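Local coordinates for isomaltodextranase (Arthrobacter globiformis, PDB 5AWO), which hydrolyses alpha-1,6-glucosidic linkages in dextran-type polysaccharides, releasing isomaltose units one after another from the non-reducing chain ends, at residues Thr517-Val522 against Leu586-Ile591; Val546-Ala551 against Gly578-Asp583. All coordinates share one frame; numbering follows the deposited sequence.

Interaction 1 of 2, residues Thr517-Val522 against Leu586-Ile591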
ATOM      1  N   THR A 517       9.189  -9.880   6.914  1.00 18.09           N
ATOM      2  CA  THR A 517       7.978 -10.681   6.810  1.00 17.74           C
ATOM      3  C   THR A 517       7.855 -11.312   5.436  1.00 18.08           C
ATOM      4  O   THR A 517       7.982 -10.628   4.397  1.00 18.42           O
ATOM      5  CB  THR A 517       6.707  -9.854   7.119  1.00 18.07           C
ATOM      6  OG1 THR A 517       6.776  -9.370   8.476  1.00 18.12           O
ATOM      7  CG2 THR A 517       5.442 -10.627   6.916  1.00 18.08           C
ATOM      8  N   PHE A 518       7.577 -12.609   5.446  1.00 18.57           N
ATOM      9  CA  PHE A 518       7.372 -13.431   4.253  1.00 18.50           C
ATOM     10  C   PHE A 518       5.957 -13.965   4.273  1.00 19.82           C
ATOM     11  O   PHE A 518       5.451 -14.393   5.320  1.00 20.81           O
ATOM     12  CB  PHE A 518       8.313 -14.648   4.236  1.00 18.74           C
ATOM     13  CG  PHE A 518       9.768 -14.310   4.290  1.00 18.83           C
ATOM     14  CD1 PHE A 518      10.504 -14.129   3.125  1.00 20.26           C
ATOM     15  CD2 PHE A 518      10.426 -14.236   5.513  1.00 21.69           C
ATOM     16  CE1 PHE A 518      11.853 -13.856   3.165  1.00 20.35           C
ATOM     17  CE2 PHE A 518      11.771 -13.954   5.562  1.00 20.58           C
ATOM     18  CZ  PHE A 518      12.497 -13.762   4.397  1.00 21.69           C
ATOM     19  N   ALA A 519       5.307 -13.991   3.112  1.00 19.27           N
ATOM     20  CA  ALA A 519       4.054 -14.684   2.965  1.00 19.60           C
ATOM     21  C   ALA A 519       4.317 -16.032   2.347  1.00 19.89           C
ATOM     22  O   ALA A 519       4.974 -16.130   1.333  1.00 19.60           O
ATOM     23  CB  ALA A 519       3.105 -13.897   2.082  1.00 19.76           C
ATOM     24  N   VAL A 520       3.771 -17.078   2.957  1.00 22.12           N
ATOM     25  CA  VAL A 520       4.006 -18.434   2.480  1.00 23.55           C
ATOM     26  C   VAL A 520       2.668 -19.168   2.416  1.00 25.55           C
ATOM     27  O   VAL A 520       1.825 -19.012   3.290  1.00 27.88           O
ATOM     28  CB  VAL A 520       5.012 -19.206   3.386  1.00 23.79           C
ATOM     29  CG1 VAL A 520       6.284 -18.415   3.607  1.00 23.75           C
ATOM     30  CG2 VAL A 520       4.394 -19.569   4.712  1.00 25.96           C
ATOM     31  N   GLN A 521       2.493 -19.958   1.362  1.00 26.86           N
ATOM     32  CA  GLN A 521       1.274 -20.740   1.158  1.00 29.12           C
ATOM     33  C   GLN A 521       1.654 -22.227   1.236  1.00 30.86           C
ATOM     34  O   GLN A 521       2.606 -22.649   0.582  1.00 30.73           O
ATOM     35  CB  GLN A 521       0.653 -20.398  -0.200  1.00 29.31           C
ATOM     36  CG  GLN A 521      -0.803 -20.825  -0.388  1.00 30.56           C
ATOM     37  CD  GLN A 521      -1.827 -19.800   0.089  1.00 31.70           C
ATOM     38  OE1 GLN A 521      -1.476 -18.693   0.477  1.00 32.44           O
ATOM     39  NE2 GLN A 521      -3.101 -20.181   0.074  1.00 32.74           N
ATOM     40  N   VAL A 522       0.947 -22.978   2.085  1.00 35.00           N
ATOM     41  CA  VAL A 522       1.133 -24.446   2.207  1.00 37.17           C
ATOM     42  C   VAL A 522      -0.221 -25.169   2.156  1.00 35.96           C
ATOM     43  O   VAL A 522      -1.256 -24.568   2.405  1.00 36.67           O
ATOM     44  CB  VAL A 522       1.877 -24.860   3.509  1.00 38.71           C
ATOM     45  CG1 VAL A 522       3.338 -24.441   3.463  1.00 39.04           C
ATOM     46  CG2 VAL A 522       1.194 -24.295   4.730  1.00 39.37           C
ATOM     47  N   LEU A 586      -2.464 -19.514   3.662  1.00 27.73           N
ATOM     48  CA  LEU A 586      -1.599 -18.352   3.819  1.00 25.74           C
ATOM     49  C   LEU A 586      -1.083 -18.215   5.242  1.00 24.19           C
ATOM     50  O   LEU A 586      -1.867 -18.132   6.180  1.00 24.88           O
ATOM     51  CB  LEU A 586      -2.359 -17.071   3.448  1.00 24.30           C
ATOM     52  CG  LEU A 586      -1.586 -15.751   3.641  1.00 23.19           C
ATOM     53  CD1 LEU A 586      -0.349 -15.639   2.756  1.00 21.64           C
ATOM     54  CD2 LEU A 586      -2.540 -14.592   3.385  1.00 22.95           C
ATOM     55  N   ASN A 587       0.235 -18.128   5.359  1.00 23.05           N
ATOM     56  CA  ASN A 587       0.883 -17.842   6.626  1.00 24.64           C
ATOM     57  C   ASN A 587       1.815 -16.665   6.436  1.00 21.92           C
ATOM     58  O   ASN A 587       2.473 -16.560   5.393  1.00 21.66           O
ATOM     59  CB  ASN A 587       1.714 -19.053   7.111  1.00 27.58           C
ATOM     60  CG  ASN A 587       0.865 -20.280   7.365  1.00 30.68           C
ATOM     61  OD1 ASN A 587       0.342 -20.487   8.481  1.00 32.31           O
ATOM     62  ND2 ASN A 587       0.676 -21.076   6.319  1.00 30.22           N
ATOM     63  N   LEU A 588       1.904 -15.813   7.448  1.00 21.60           N
ATOM     64  CA  LEU A 588       2.926 -14.780   7.487  1.00 20.35           C
ATOM     65  C   LEU A 588       4.035 -15.219   8.425  1.00 19.94           C
ATOM     66  O   LEU A 588       3.779 -15.416   9.628  1.00 22.00           O
ATOM     67  CB  LEU A 588       2.343 -13.442   7.942  1.00 19.30           C
ATOM     68  CG  LEU A 588       1.363 -12.737   6.988  1.00 19.56           C
ATOM     69  CD1 LEU A 588       1.971 -12.575   5.600  1.00 19.52           C
ATOM     70  CD2 LEU A 588       0.014 -13.422   6.883  1.00 20.57           C
ATOM     71  N   VAL A 589       5.227 -15.402   7.886  1.00 20.49           N
ATOM     72  CA  VAL A 589       6.383 -15.824   8.675  1.00 21.39           C
ATOM     73  C   VAL A 589       7.243 -14.594   8.839  1.00 22.39           C
ATOM     74  O   VAL A 589       7.775 -14.057   7.852  1.00 21.74           O
ATOM     75  CB  VAL A 589       7.149 -16.979   7.992  1.00 23.30           C
ATOM     76  CG1 VAL A 589       8.385 -17.355   8.798  1.00 24.30           C
ATOM     77  CG2 VAL A 589       6.244 -18.194   7.835  1.00 23.29           C
ATOM     78  N   THR A 590       7.354 -14.134  10.080  1.00 20.26           N
ATOM     79  CA  THR A 590       8.103 -12.947  10.439  1.00 21.11           C
ATOM     80  C   THR A 590       9.293 -13.314  11.320  1.00 23.41           C
ATOM     81  O   THR A 590       9.136 -14.037  12.319  1.00 25.69           O
ATOM     82  CB  THR A 590       7.183 -11.915  11.110  1.00 21.50           C
ATOM     83  OG1 THR A 590       6.204 -11.484  10.135  1.00 21.41           O
ATOM     84  CG2 THR A 590       7.930 -10.705  11.636  1.00 20.31           C
ATOM     85  N   ILE A 591      10.448 -12.799  10.940  1.00 22.28           N
ATOM     86  CA  ILE A 591      11.717 -12.963  11.664  1.00 22.36           C
ATOM     87  C   ILE A 591      12.246 -11.582  11.998  1.00 23.47           C
ATOM     88  O   ILE A 591      12.355 -10.738  11.109  1.00 22.53           O
ATOM     89  CB  ILE A 591      12.767 -13.790  10.867  1.00 23.98           C
ATOM     90  CG1 ILE A 591      14.106 -13.837  11.618  1.00 24.51           C
ATOM     91  CG2 ILE A 591      12.963 -13.259   9.444  1.00 23.62           C
ATOM     92  CD1 ILE A 591      15.076 -14.899  11.107  1.00 25.13           C
TER

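Interaction 2 of 2, residues Val546-Ala551 against Gly578-Asp583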
ATOM      1  N   VAL A 546      11.147 -15.653  15.796  1.00 27.66           N
ATOM      2  CA  VAL A 546      10.428 -16.126  14.606  1.00 28.13           C
ATOM      3  C   VAL A 546       9.004 -16.493  14.979  1.00 31.60           C
ATOM      4  O   VAL A 546       8.775 -17.231  15.947  1.00 31.60           O
ATOM      5  CB  VAL A 546      11.110 -17.337  13.935  1.00 27.60           C
ATOM      6  CG1 VAL A 546      10.290 -17.843  12.744  1.00 28.41           C
ATOM      7  CG2 VAL A 546      12.526 -16.984  13.494  1.00 27.24           C
ATOM      8  N   THR A 547       8.043 -15.954  14.227  1.00 28.15           N
ATOM      9  CA  THR A 547       6.655 -16.334  14.365  1.00 28.48           C
ATOM     10  C   THR A 547       6.056 -16.767  13.031  1.00 28.70           C
ATOM     11  O   THR A 547       6.578 -16.439  11.947  1.00 28.30           O
ATOM     12  CB  THR A 547       5.773 -15.198  14.931  1.00 28.04           C
ATOM     13  OG1 THR A 547       5.818 -14.033  14.073  1.00 28.64           O
ATOM     14  CG2 THR A 547       6.195 -14.804  16.319  1.00 29.30           C
ATOM     15  N   ALA A 548       4.977 -17.535  13.134  1.00 28.70           N
ATOM     16  CA  ALA A 548       4.023 -17.723  12.043  1.00 26.61           C
ATOM     17  C   ALA A 548       2.634 -17.330  12.524  1.00 26.46           C
ATOM     18  O   ALA A 548       2.253 -17.612  13.672  1.00 25.58           O
ATOM     19  CB  ALA A 548       4.044 -19.159  11.538  1.00 26.78           C
ATOM     20  N   GLU A 549       1.872 -16.646  11.649  1.00 22.77           N
ATOM     21  CA  GLU A 549       0.565 -16.116  11.966  1.00 22.33           C
ATOM     22  C   GLU A 549      -0.365 -16.241  10.762  1.00 20.50           C
ATOM     23  O   GLU A 549       0.106 -16.277   9.594  1.00 21.81           O
ATOM     24  CB  GLU A 549       0.655 -14.624  12.324  1.00 22.43           C
ATOM     25  CG  GLU A 549       1.405 -14.340  13.618  1.00 22.92           C
ATOM     26  CD  GLU A 549       1.544 -12.859  13.943  1.00 24.91           C
ATOM     27  OE1 GLU A 549       1.184 -12.006  13.086  1.00 23.19           O
ATOM     28  OE2 GLU A 549       2.019 -12.520  15.049  1.00 24.70           O
ATOM     29  N   LYS A 550      -1.660 -16.264  11.041  1.00 20.62           N
ATOM     30  CA  LYS A 550      -2.656 -16.152   9.986  0.50 19.64           C
ATOM     31  C   LYS A 550      -2.696 -14.692   9.561  1.00 19.35           C
ATOM     32  O   LYS A 550      -2.095 -13.831  10.215  1.00 18.27           O
ATOM     33  CB  LYS A 550      -4.041 -16.572  10.464  0.50 19.29           C
ATOM     34  CG  LYS A 550      -4.125 -17.984  11.027  0.50 18.76           C
ATOM     35  CD  LYS A 550      -5.535 -18.266  11.499  0.50 18.57           C
ATOM     36  CE  LYS A 550      -6.462 -18.673  10.362  0.50 17.89           C
ATOM     37  NZ  LYS A 550      -6.162 -20.032   9.824  0.50 17.15           N
ATOM     38  N   ALA A 551      -3.405 -14.414   8.475  1.00 19.40           N
ATOM     39  CA  ALA A 551      -3.539 -13.024   7.990  1.00 19.65           C
ATOM     40  C   ALA A 551      -4.150 -12.103   9.041  1.00 19.36           C
ATOM     41  O   ALA A 551      -3.781 -10.926   9.118  1.00 18.03           O
ATOM     42  CB  ALA A 551      -4.329 -12.980   6.703  1.00 19.97           C
ATOM     43  N   GLY A 578      15.496 -25.333  11.007  1.00 34.33           N
ATOM     44  CA  GLY A 578      14.434 -25.301  11.966  1.00 33.01           C
ATOM     45  C   GLY A 578      13.192 -26.028  11.531  1.00 31.77           C
ATOM     46  O   GLY A 578      13.132 -26.626  10.454  1.00 34.10           O
ATOM     47  N   THR A 579      12.204 -25.962  12.403  1.00 33.55           N
ATOM     48  CA  THR A 579      10.904 -26.541  12.196  1.00 35.46           C
ATOM     49  C   THR A 579       9.903 -25.469  12.555  1.00 34.60           C
ATOM     50  O   THR A 579       9.992 -24.850  13.613  1.00 35.30           O
ATOM     51  CB  THR A 579      10.685 -27.752  13.129  1.00 37.62           C
ATOM     52  OG1 THR A 579      11.504 -28.830  12.694  1.00 40.88           O
ATOM     53  CG2 THR A 579       9.225 -28.201  13.124  1.00 38.80           C
ATOM     54  N   ILE A 580       8.926 -25.273  11.685  1.00 33.42           N
ATOM     55  CA  ILE A 580       7.920 -24.263  11.904  1.00 32.34           C
ATOM     56  C   ILE A 580       6.560 -24.896  11.638  1.00 31.47           C
ATOM     57  O   ILE A 580       6.408 -25.649  10.674  1.00 34.10           O
ATOM     58  CB  ILE A 580       8.212 -23.028  11.013  1.00 30.90           C
ATOM     59  CG1 ILE A 580       7.360 -21.838  11.435  1.00 30.29           C
ATOM     60  CG2 ILE A 580       8.026 -23.358   9.537  1.00 31.12           C
ATOM     61  CD1 ILE A 580       7.812 -20.532  10.801  1.00 29.46           C
ATOM     62  N   THR A 581       5.598 -24.649  12.513  1.00 32.45           N
ATOM     63  CA  THR A 581       4.245 -25.129  12.301  1.00 34.07           C
ATOM     64  C   THR A 581       3.527 -24.113  11.414  1.00 34.79           C
ATOM     65  O   THR A 581       3.256 -23.006  11.875  1.00 38.04           O
ATOM     66  CB  THR A 581       3.487 -25.436  13.630  1.00 35.94           C
ATOM     67  OG1 THR A 581       3.444 -24.300  14.517  1.00 39.10           O
ATOM     68  CG2 THR A 581       4.190 -26.583  14.361  1.00 35.27           C
ATOM     69  N   LEU A 582       3.282 -24.497  10.150  1.00 32.55           N
ATOM     70  CA  LEU A 582       2.496 -23.690   9.172  1.00 31.55           C
ATOM     71  C   LEU A 582       1.142 -24.347   8.916  1.00 30.73           C
ATOM     72  O   LEU A 582       1.019 -25.580   8.926  1.00 30.16           O
ATOM     73  CB  LEU A 582       3.246 -23.534   7.838  1.00 33.33           C
ATOM     74  CG  LEU A 582       4.675 -23.026   7.880  1.00 33.32           C
ATOM     75  CD1 LEU A 582       5.324 -23.146   6.515  1.00 35.07           C
ATOM     76  CD2 LEU A 582       4.743 -21.596   8.402  1.00 34.12           C
ATOM     77  N   ASP A 583       0.113 -23.530   8.699  1.00 29.27           N
ATOM     78  CA  ASP A 583      -1.234 -24.024   8.449  1.00 29.68           C
ATOM     79  C   ASP A 583      -1.477 -24.037   6.943  1.00 31.40           C
ATOM     80  O   ASP A 583      -0.708 -23.439   6.197  1.00 31.66           O
ATOM     81  CB  ASP A 583      -2.298 -23.183   9.202  1.00 27.90           C
ATOM     82  CG  ASP A 583      -2.412 -23.533  10.702  1.00 31.48           C
ATOM     83  OD1 ASP A 583      -1.817 -24.537  11.126  1.00 30.48           O
ATOM     84  OD2 ASP A 583      -3.132 -22.827  11.488  1.00 28.24           O
TER

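Interaction 1 of 2, residues Thr517-Val522 against Leu586-Ile591
Four backbone hydrogen bonds join the antiparallel strands 517-522 and 586-591. Phe518 pairs with Val589 and Val520 with Asn587, each through two N-H...O bonds. Three of these bonds run nearly along the C=O axis. In the fourth, Phe518 N lies above the carbonyl plane of Val589 O, at 2.8 Å. At the non-hydrogen-bonded pair Thr517-Thr590 the two hydroxyls meet, OG1 to OG1 at 2.7 Å. Both hydroxyls stand anti to their own carbonyl carbon, which brings them together across the strands.

Apolar contacts line both faces. On the face with the threonines, Ala519 CB touches CD1 of both Leu586 and Leu588, each at 3.9 Å. On the other face, Val520 CG2 lies 3.6 Å from Asn587 CB and also meets Val589 CG2. The Phe518 ring has Ile591 CG2 near its plane, 4.1 Å from CE2.

Gln521 bends at chi2 (88°), so its amide folds back over Leu586, with OE1 3.4 Å from Leu586 CA. An alanine here has no amide to fold back, and would probably leave the backbone of Leu586 less covered.

Asn587 ND2 makes a hydrogen bond to Asp583 O. The two strands sit inside a carbohydrate-binding module, between strands 482-484 and 542-549 of one sheet. Strand 574-582 packs on Asn587 and Val589, and strand 601-609 on Phe518 and Ile591.

Interaction 2 of 2, residues Val546-Ala551 against Gly578-Asp583
Strands 546-549 and 578-582 run in nearly the same direction, 18° apart, but their axes come no closer than 7.6 Å and no hydrogen bond links them. They belong to different sheets, and the contact is face-to-face packing of the beta-sandwich.

Ile580 and Ala548 are central. Ile580 is extended, with CG1 anti to the backbone N (chi1 -168°) and CD1 at the far end of the chain. CD1 reaches Val546 CG1 and Ala548 CB, both at 4.1 Å. The valine and isoleucine side chains cross at about a right angle. Ala548 CB also lies 4.0 Å from Leu582 CD2 and 3.9 Å from Thr581 O. The small methyl thus sits among two branched side chains and a backbone carbonyl.

Toward the C-terminal end of both segments, Lys550 bends its side chain so that NZ comes 4.4 Å from Asp583 OD2. That is too far for a salt bridge, and Lys550 is modelled in two conformers. Thr581 OG1 is held by Val556 O, on strand 555-564. Ile530 and Leu608, on strands of Ile580's own sheet, also touch it.

The contact therefore rests on apolar packing of methyl groups. Thr581 O is buried here without a polar partner in the model, which probably carries some energetic cost. The loose charge pair at the exposed end is likely to add only weak attraction.

How the interactions relate
Interactions 1 and 2 belong to the same carbohydrate-binding module, and their centres are about 7 Å apart. Interaction 1 joins neighbouring strands within one sheet and is mostly buried. Interaction 2 spans two sheets and is only partly buried, running from an apolar interior to charged groups at the surface. Backbone polar bonding dominates the first; the second has none. Strand 585-592 ties them together: it is the sheet neighbour of 542-549, with Leu588 N 2.8 Å from Glu549 O, and it follows 574-582 directly in the chain. Along the sequence, interaction 2 lies nested within the loop that interaction 1 closes.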